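Side-chain contacts in putative peptidase (Chlamydophila abortus, PDB 3CE2), which probably acts as a zinc-dependent oligopeptidase of the M3B family that degrades a variety of small peptides: residues Gln331-Leu336 against Tyr395-Ile400; Asn436-Met441 against Asp463-Thr468; Asp442-Glu447 against Lys451-Thr456. All coordinates share one frame; numbering follows the deposited sequence.

Interaction 1. Residues Gln331-Leu336 against Tyr395-Ile400; sequences QEAVDL and YDVSVI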
loop_
_atom_site.group_PDB
_atom_site.type_symbol
_atom_site.label_atom_id
_atom_site.label_comp_id
_atom_site.label_asym_id
_atom_site.label_seq_id
_atom_site.Cartn_x
_atom_site.Cartn_y
_atom_site.Cartn_z
ATOM N N GLN A 331 24.133 12.217 7.648
ATOM C CA GLN A 331 25.183 12.134 6.662
ATOM C C GLN A 331 25.506 10.695 6.373
ATOM O O GLN A 331 25.512 10.281 5.213
ATOM C CB GLN A 331 26.445 12.847 7.138
ATOM C CG GLN A 331 27.406 13.183 5.990
ATOM C CD GLN A 331 26.661 13.554 4.697
ATOM O OE1 GLN A 331 25.866 14.500 4.665
ATOM N NE2 GLN A 331 26.900 12.789 3.637
ATOM N N GLU A 332 25.764 9.919 7.418
ATOM C CA GLU A 332 26.146 8.532 7.203
ATOM C C GLU A 332 25.044 7.732 6.556
ATOM O O GLU A 332 25.315 6.852 5.758
ATOM C CB GLU A 332 26.558 7.864 8.502
ATOM C CG GLU A 332 28.012 8.047 8.863
ATOM C CD GLU A 332 28.227 8.076 10.373
ATOM O OE1 GLU A 332 27.256 7.819 11.137
ATOM O OE2 GLU A 332 29.375 8.369 10.789
ATOM N N ALA A 333 23.797 8.028 6.900
ATOM C CA ALA A 333 22.679 7.304 6.300
ATOM C C ALA A 333 22.724 7.523 4.797
ATOM O O ALA A 333 22.686 6.573 4.015
ATOM C CB ALA A 333 21.351 7.768 6.879
ATOM N N VAL A 334 22.833 8.786 4.407
ATOM C CA VAL A 334 22.962 9.143 3.008
ATOM C C VAL A 334 24.122 8.431 2.294
ATOM O O VAL A 334 23.942 7.864 1.223
ATOM C CB VAL A 334 23.091 10.652 2.838
ATOM C CG1 VAL A 334 23.233 10.982 1.364
ATOM C CG2 VAL A 334 21.866 11.353 3.435
ATOM N N ASP A 335 25.309 8.437 2.882
ATOM C CA ASP A 335 26.441 7.763 2.252
ATOM C C ASP A 335 26.110 6.300 2.025
ATOM O O ASP A 335 26.511 5.701 1.020
ATOM C CB ASP A 335 27.698 7.879 3.115
ATOM C CG ASP A 335 28.171 9.308 3.255
ATOM O OD1 ASP A 335 27.760 10.139 2.411
ATOM O OD2 ASP A 335 28.944 9.599 4.206
ATOM N N LEU A 336 25.376 5.730 2.974
ATOM C CA LEU A 336 24.976 4.336 2.902
ATOM C C LEU A 336 23.990 4.118 1.745
ATOM O O LEU A 336 24.200 3.252 0.890
ATOM C CB LEU A 336 24.373 3.896 4.236
ATOM C CG LEU A 336 24.344 2.391 4.491
ATOM C CD1 LEU A 336 25.716 1.779 4.201
ATOM C CD2 LEU A 336 23.898 2.106 5.915
ATOM N N TYR A 395 16.872 0.698 11.083
ATOM C CA TYR A 395 15.480 0.869 10.687
ATOM C C TYR A 395 15.257 2.240 10.042
ATOM O O TYR A 395 14.637 2.332 8.990
ATOM C CB TYR A 395 14.533 0.692 11.872
ATOM C CG TYR A 395 13.103 1.016 11.509
ATOM C CD1 TYR A 395 12.317 0.106 10.768
ATOM C CD2 TYR A 395 12.535 2.239 11.875
ATOM C CE1 TYR A 395 10.980 0.407 10.412
ATOM C CE2 TYR A 395 11.214 2.563 11.524
ATOM C CZ TYR A 395 10.438 1.646 10.795
ATOM O OH TYR A 395 9.134 1.989 10.454
ATOM N N ASP A 396 15.771 3.293 10.673
ATOM C CA ASP A 396 15.746 4.650 10.108
ATOM C C ASP A 396 16.281 4.705 8.679
ATOM O O ASP A 396 15.621 5.217 7.770
ATOM C CB ASP A 396 16.581 5.616 10.954
ATOM C CG ASP A 396 15.849 6.121 12.184
ATOM O OD1 ASP A 396 14.908 6.923 12.033
ATOM O OD2 ASP A 396 16.251 5.744 13.310
ATOM N N VAL A 397 17.494 4.197 8.491
ATOM C CA VAL A 397 18.130 4.210 7.182
ATOM C C VAL A 397 17.207 3.611 6.122
ATOM O O VAL A 397 17.026 4.191 5.052
ATOM C CB VAL A 397 19.467 3.461 7.205
ATOM C CG1 VAL A 397 20.154 3.570 5.865
ATOM C CG2 VAL A 397 20.356 4.031 8.293
ATOM N N SER A 398 16.589 2.478 6.430
ATOM C CA SER A 398 15.732 1.828 5.450
ATOM C C SER A 398 14.434 2.624 5.183
ATOM O O SER A 398 13.834 2.527 4.104
ATOM C CB SER A 398 15.411 0.400 5.880
ATOM O OG SER A 398 14.212 0.413 6.611
ATOM N N VAL A 399 14.010 3.412 6.161
ATOM C CA VAL A 399 12.855 4.278 5.980
ATOM C C VAL A 399 13.198 5.379 4.957
ATOM O O VAL A 399 12.380 5.737 4.103
ATOM C CB VAL A 399 12.363 4.852 7.344
ATOM C CG1 VAL A 399 11.415 6.006 7.143
ATOM C CG2 VAL A 399 11.678 3.761 8.143
ATOM N N ILE A 400 14.423 5.892 5.022
ATOM C CA ILE A 400 14.908 6.772 3.966
ATOM C C ILE A 400 14.892 6.047 2.617
ATOM O O ILE A 400 14.445 6.617 1.620
ATOM C CB ILE A 400 16.335 7.216 4.220
ATOM C CG1 ILE A 400 16.415 8.094 5.444
ATOM C CG2 ILE A 400 16.887 7.970 3.026
ATOM C CD1 ILE A 400 17.838 8.461 5.767
#
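V397 meets segment 331-336 with both arms of its fork, and A333 and L336 receive them. Its CB stays behind, facing the other helix without close contact of its own, and the two methyls divide the work. CG1, which lies anti to the backbone N (chi1 -176°) and beside the carbonyl carbon, meets CD2 of L336 at 4.0 Å. CG2, on the backbone N side, approaches CB of A333 at 4.1 Å. The side chains of V397 and L336 cross at about a right angle, and the touch between them is limited to one methyl from each.

One turn further along the same helix, I400 reaches the same CB of A333. Its chain is extended at chi2 (176°), which carries CD1 forward until it rests 3.7 Å from CB of A333; CG1 and CG2 make no such approach. A333 CB therefore touches both a valine methyl and the tip of an isoleucine, and its small size lets the backbones come near, with the CA atoms of A333 and V397 5.6 Å apart. The short helical segments cross at -58°, with their axes 9.9 Å apart at closest approach. All three touches are between apolar carbons, and no hydrogen bond joins the segments. I337 touches both V397 and I400, while F330 and L356 also pack on I400, extending the hydrophobic patch. At the start of helix 394-416, D396 OD2 is hydrogen-bonded to T391 OG1 and to the backbone N of T393.

Helix 394-416 also carries H402 and H406, the zinc-binding histidines of the HExxH motif characteristic of M3 metallopeptidases, and the contact packs helix 330-340 against its N-terminal part; the side chain of I400 is about 12 Å from a bound zinc ion.

Interaction 2. Residues Asn436-Met441 against Asp463-Thr468; sequences NEMLLM and DTIFST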
loop_
_atom_site.group_PDB
_atom_site.type_symbol
_atom_site.label_atom_id
_atom_site.label_comp_id
_atom_site.label_asym_id
_atom_site.label_seq_id
_atom_site.Cartn_x
_atom_site.Cartn_y
_atom_site.Cartn_z
ATOM N N ASN A 436 13.712 -0.510 -3.250
ATOM C CA ASN A 436 14.767 0.165 -2.482
ATOM C C ASN A 436 15.118 -0.525 -1.154
ATOM O O ASN A 436 16.287 -0.675 -0.835
ATOM C CB ASN A 436 14.451 1.652 -2.256
ATOM C CG ASN A 436 14.741 2.496 -3.475
ATOM O OD1 ASN A 436 15.105 1.978 -4.525
ATOM N ND2 ASN A 436 14.568 3.801 -3.351
ATOM N N GLU A 437 14.121 -0.940 -0.375
ATOM C CA GLU A 437 14.411 -1.643 0.870
ATOM C C GLU A 437 15.271 -2.834 0.559
ATOM O O GLU A 437 16.280 -3.048 1.202
ATOM C CB GLU A 437 13.151 -2.165 1.525
ATOM C CG GLU A 437 12.449 -1.194 2.451
ATOM C CD GLU A 437 11.007 -1.621 2.732
ATOM O OE1 GLU A 437 10.806 -2.626 3.450
ATOM O OE2 GLU A 437 10.079 -0.962 2.214
ATOM N N MET A 438 14.846 -3.622 -0.427
ATOM C CA MET A 438 15.496 -4.893 -0.765
ATOM C C MET A 438 16.914 -4.711 -1.278
ATOM O O MET A 438 17.828 -5.401 -0.857
ATOM C CB MET A 438 14.642 -5.672 -1.767
ATOM C CG MET A 438 13.317 -6.154 -1.163
ATOM S SD MET A 438 13.570 -7.487 0.032
ATOM C CE MET A 438 12.485 -7.007 1.363
ATOM N N LEU A 439 17.087 -3.767 -2.186
ATOM C CA LEU A 439 18.392 -3.385 -2.683
ATOM C C LEU A 439 19.333 -3.021 -1.544
ATOM O O LEU A 439 20.471 -3.462 -1.514
ATOM C CB LEU A 439 18.236 -2.186 -3.608
ATOM C CG LEU A 439 19.442 -1.737 -4.438
ATOM C CD1 LEU A 439 20.351 -2.915 -4.882
ATOM C CD2 LEU A 439 18.948 -0.908 -5.634
ATOM N N LEU A 440 18.871 -2.187 -0.619
ATOM C CA LEU A 440 19.709 -1.770 0.503
ATOM C C LEU A 440 20.250 -2.993 1.275
ATOM O O LEU A 440 21.458 -3.136 1.452
ATOM C CB LEU A 440 18.919 -0.844 1.414
ATOM C CG LEU A 440 19.474 -0.562 2.804
ATOM C CD1 LEU A 440 20.583 0.435 2.728
ATOM C CD2 LEU A 440 18.382 -0.045 3.732
ATOM N N MET A 441 19.356 -3.872 1.725
ATOM C CA MET A 441 19.751 -5.138 2.341
ATOM C C MET A 441 20.670 -5.989 1.434
ATOM O O MET A 441 21.699 -6.493 1.871
ATOM C CB MET A 441 18.522 -5.945 2.766
ATOM C CG MET A 441 17.838 -5.469 4.041
ATOM S SD MET A 441 16.231 -6.305 4.230
ATOM C CE MET A 441 15.417 -5.181 5.362
ATOM N N ASP A 463 11.834 -12.623 6.452
ATOM C CA ASP A 463 10.599 -12.414 7.236
ATOM C C ASP A 463 9.636 -11.498 6.462
ATOM O O ASP A 463 8.427 -11.767 6.368
ATOM C CB ASP A 463 10.906 -11.798 8.612
ATOM C CG ASP A 463 11.616 -12.783 9.587
ATOM O OD1 ASP A 463 11.641 -14.031 9.348
ATOM O OD2 ASP A 463 12.153 -12.282 10.612
ATOM N N THR A 464 10.189 -10.418 5.908
ATOM C CA THR A 464 9.427 -9.456 5.129
ATOM C C THR A 464 8.849 -10.105 3.878
ATOM O O THR A 464 7.645 -10.025 3.610
ATOM C CB THR A 464 10.342 -8.313 4.688
ATOM O OG1 THR A 464 10.750 -7.579 5.841
ATOM C CG2 THR A 464 9.645 -7.392 3.721
ATOM N N ILE A 465 9.717 -10.758 3.111
ATOM C CA ILE A 465 9.273 -11.454 1.917
ATOM C C ILE A 465 8.203 -12.497 2.267
ATOM O O ILE A 465 7.137 -12.548 1.640
ATOM C CB ILE A 465 10.451 -12.103 1.191
ATOM C CG1 ILE A 465 11.444 -11.029 0.770
ATOM C CG2 ILE A 465 9.973 -12.792 -0.026
ATOM C CD1 ILE A 465 12.692 -11.589 0.137
ATOM N N PHE A 466 8.464 -13.312 3.280
ATOM C CA PHE A 466 7.484 -14.342 3.625
ATOM C C PHE A 466 6.187 -13.800 4.185
ATOM O O PHE A 466 5.141 -14.365 3.913
ATOM C CB PHE A 466 8.074 -15.480 4.472
ATOM C CG PHE A 466 8.799 -16.494 3.645
ATOM C CD1 PHE A 466 8.093 -17.505 2.993
ATOM C CD2 PHE A 466 10.177 -16.397 3.448
ATOM C CE1 PHE A 466 8.751 -18.408 2.182
ATOM C CE2 PHE A 466 10.846 -17.308 2.635
ATOM C CZ PHE A 466 10.137 -18.313 2.014
ATOM N N SER A 467 6.224 -12.703 4.929
ATOM C CA SER A 467 4.957 -12.145 5.406
ATOM C C SER A 467 4.232 -11.299 4.358
ATOM O O SER A 467 2.988 -11.275 4.330
ATOM C CB SER A 467 5.126 -11.359 6.703
ATOM O OG SER A 467 5.685 -10.100 6.418
ATOM N N THR A 468 4.971 -10.611 3.485
ATOM C CA THR A 468 4.244 -9.802 2.532
ATOM C C THR A 468 3.883 -10.550 1.252
ATOM O O THR A 468 2.962 -10.145 0.540
ATOM C CB THR A 468 4.833 -8.371 2.282
ATOM O OG1 THR A 468 5.153 -8.188 0.901
ATOM C CG2 THR A 468 6.016 -8.075 3.165
#
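The sulfur and terminal methyl of M438 reach across to T464 and I465. CE meets CG2 of T464 at 3.7 Å, and SD lies 4.2 Å from CD1 of I465 and much the same distance from its CG1. The methionine gets there by folding: the chain bends at chi2 (-71°) and again at chi3 (136°), which brings the thioether round toward the other helix, where it runs past T464 in the opposite sense and slants over I465. T464 presents its methyl, CG2, while its OG1 is hydrogen-bonded to the carbonyl O of R460 in the same helix. The two helices, 431-447 and 451-487, are consecutive and form a helical hairpin of the M3 catalytic domain; the first begins directly after the zinc ligand E430. One residue before M438, E437 OE2 is hydrogen-bonded to ND1 of the zinc ligand H402, a second-shell bond that probably helps set the orientation of that imidazole. Farther out, L546 and L549 of helix 536-553 pack on M438, I599 of helix 590-607 packs on I465, and D463 OD1 is held by a salt bridge to K302.

Interaction 3. Residues Asp442-Glu447 against Lys451-Thr456; sequences DSMLKE and KEEKIT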
loop_
_atom_site.group_PDB
_atom_site.type_symbol
_atom_site.label_atom_id
_atom_site.label_comp_id
_atom_site.label_asym_id
_atom_site.label_seq_id
_atom_site.Cartn_x
_atom_site.Cartn_y
_atom_site.Cartn_z
ATOM N N ASP A 442 20.318 -6.143 0.175
ATOM C CA ASP A 442 21.199 -6.850 -0.732
ATOM C C ASP A 442 22.622 -6.307 -0.728
ATOM O O ASP A 442 23.583 -7.067 -0.623
ATOM C CB ASP A 442 20.673 -6.802 -2.150
ATOM C CG ASP A 442 21.474 -7.683 -3.075
ATOM O OD1 ASP A 442 21.317 -8.911 -2.945
ATOM O OD2 ASP A 442 22.262 -7.164 -3.908
ATOM N N SER A 443 22.757 -4.994 -0.860
ATOM C CA SER A 443 24.065 -4.359 -0.910
ATOM C C SER A 443 24.808 -4.457 0.403
ATOM O O SER A 443 26.029 -4.601 0.403
ATOM C CB SER A 443 23.942 -2.890 -1.292
ATOM O OG SER A 443 23.504 -2.755 -2.627
ATOM N N MET A 444 24.077 -4.369 1.518
ATOM C CA MET A 444 24.701 -4.418 2.842
ATOM C C MET A 444 25.254 -5.803 3.141
ATOM O O MET A 444 26.256 -5.919 3.832
ATOM C CB MET A 444 23.743 -3.975 3.953
ATOM C CG MET A 444 23.557 -2.487 4.024
ATOM S SD MET A 444 22.525 -1.982 5.413
ATOM C CE MET A 444 23.740 -2.093 6.736
ATOM N N LEU A 445 24.602 -6.843 2.635
ATOM C CA LEU A 445 25.117 -8.204 2.763
ATOM C C LEU A 445 26.429 -8.340 2.042
ATOM O O LEU A 445 27.417 -8.754 2.621
ATOM C CB LEU A 445 24.184 -9.188 2.102
ATOM C CG LEU A 445 22.969 -9.579 2.892
ATOM C CD1 LEU A 445 22.306 -10.726 2.148
ATOM C CD2 LEU A 445 23.420 -9.980 4.293
ATOM N N LYS A 446 26.411 -8.025 0.752
ATOM C CA LYS A 446 27.613 -8.020 -0.053
ATOM C C LYS A 446 28.736 -7.297 0.672
ATOM O O LYS A 446 29.871 -7.736 0.632
ATOM C CB LYS A 446 27.350 -7.350 -1.398
ATOM C CG LYS A 446 26.635 -8.234 -2.421
ATOM C CD LYS A 446 26.352 -7.451 -3.720
ATOM C CE LYS A 446 25.878 -8.361 -4.876
ATOM N NZ LYS A 446 24.819 -9.356 -4.461
ATOM N N GLU A 447 28.432 -6.196 1.345
ATOM C CA GLU A 447 29.494 -5.361 1.891
ATOM C C GLU A 447 29.920 -5.795 3.258
ATOM O O GLU A 447 30.907 -5.301 3.780
ATOM C CB GLU A 447 29.074 -3.892 1.960
ATOM C CG GLU A 447 29.032 -3.190 0.602
ATOM C CD GLU A 447 30.283 -3.432 -0.240
ATOM O OE1 GLU A 447 31.399 -3.169 0.262
ATOM O OE2 GLU A 447 30.145 -3.878 -1.405
ATOM N N LYS A 451 29.316 -12.020 10.483
ATOM C CA LYS A 451 28.365 -13.071 10.216
ATOM C C LYS A 451 27.058 -12.848 10.991
ATOM O O LYS A 451 25.976 -13.137 10.482
ATOM C CB LYS A 451 28.998 -14.416 10.581
ATOM C CG LYS A 451 28.147 -15.646 10.311
ATOM C CD LYS A 451 28.636 -16.834 11.146
ATOM C CE LYS A 451 27.536 -17.867 11.324
ATOM N NZ LYS A 451 27.756 -18.767 12.489
ATOM N N GLU A 452 27.145 -12.330 12.212
ATOM C CA GLU A 452 25.931 -12.088 12.989
ATOM C C GLU A 452 25.061 -11.069 12.268
ATOM O O GLU A 452 23.836 -11.173 12.249
ATOM C CB GLU A 452 26.247 -11.635 14.419
ATOM C CG GLU A 452 26.651 -12.783 15.374
ATOM C CD GLU A 452 25.483 -13.723 15.756
ATOM O OE1 GLU A 452 24.513 -13.251 16.404
ATOM O OE2 GLU A 452 25.547 -14.939 15.430
ATOM N N GLU A 453 25.706 -10.092 11.653
ATOM C CA GLU A 453 24.995 -9.088 10.889
ATOM C C GLU A 453 24.304 -9.754 9.699
ATOM O O GLU A 453 23.089 -9.669 9.535
ATOM C CB GLU A 453 25.994 -8.050 10.403
ATOM C CG GLU A 453 25.431 -6.687 10.115
ATOM C CD GLU A 453 26.494 -5.737 9.553
ATOM O OE1 GLU A 453 26.149 -4.571 9.229
ATOM O OE2 GLU A 453 27.671 -6.161 9.434
ATOM N N LYS A 454 25.084 -10.437 8.877
ATOM C CA LYS A 454 24.534 -11.152 7.743
ATOM C C LYS A 454 23.269 -11.933 8.089
ATOM O O LYS A 454 22.305 -11.948 7.324
ATOM C CB LYS A 454 25.576 -12.094 7.159
ATOM C CG LYS A 454 26.750 -11.385 6.506
ATOM C CD LYS A 454 27.517 -12.352 5.609
ATOM C CE LYS A 454 28.722 -11.686 4.963
ATOM N NZ LYS A 454 28.944 -12.221 3.587
ATOM N N ILE A 455 23.265 -12.596 9.232
ATOM C CA ILE A 455 22.095 -13.360 9.612
ATOM C C ILE A 455 20.979 -12.393 9.949
ATOM O O ILE A 455 19.850 -12.559 9.490
ATOM C CB ILE A 455 22.387 -14.314 10.772
ATOM C CG1 ILE A 455 23.383 -15.376 10.301
ATOM C CG2 ILE A 455 21.107 -14.990 11.254
ATOM C CD1 ILE A 455 23.904 -16.284 11.406
ATOM N N THR A 456 21.305 -11.357 10.715
ATOM C CA THR A 456 20.336 -10.335 11.042
ATOM C C THR A 456 19.679 -9.804 9.772
ATOM O O THR A 456 18.463 -9.829 9.650
ATOM C CB THR A 456 20.964 -9.221 11.891
ATOM O OG1 THR A 456 21.105 -9.701 13.229
ATOM C CG2 THR A 456 20.081 -7.988 11.950
#
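L445 lays one methyl, CD2, against the backbone of K454, 3.8 Å from its carbonyl O and equally near its CA, and 4.2 Å from its CB. With CG beside the backbone N (chi1 -80°), CD1 continues the extended chain and CD2, the other branch, is turned to K454. K454 reaches back toward the carbonyl of L445: its chain is straight through chi3 and bends only at chi4, which leaves CE 4.0 Å and NZ 3.9 Å from the carbonyl O of L445. These distances amount to an approach of an ammonium group to the carbonyl end of helix 431-447, a placement that is probably favourable electrostatically. Only three residues separate the two segments, so this is the turn region of a helical hairpin, in which the last turns of helix 431-447 pack against the first turns of helix 451-487. S450 OG, in that turn, accepts a hydrogen bond from the backbone N of E453, and the carboxylate of E453 reaches back to the turn through OE2, which is bonded to OG of S448. Its other oxygen, OE1, lies 4.3 Å from CE of M444, a loose touch at the edge of the contact. On the face of helix 431-447 turned away from K454, K446 NZ forms a weak salt bridge to D442 OD2, 3.4 Å long, while OD1 of the same aspartate is in a salt bridge with K602. I457 and L458 of helix 451-487 also touch L445.

In the fold
Interaction 1 closes before the other two open along the chain; both segments of interaction 3 fall between those of interaction 2. Interactions 2 and 3 share helices 431-447 and 451-487; interaction 3 closes their connecting turn, and interaction 2, about 13 Å away between centres, bridges them farther from it. Interaction 1 is about 16 Å from each, on helices 330-340 and 394-416. It touches both: S398 CA packs on L440 CD2, and L336 CD2 lies near M444 CE. Helices 394-416 and 431-447 are thus packed together within the M3 peptidase domain beside the zinc site, which H402, H406 and E430 form, with interaction 3 lying away from it.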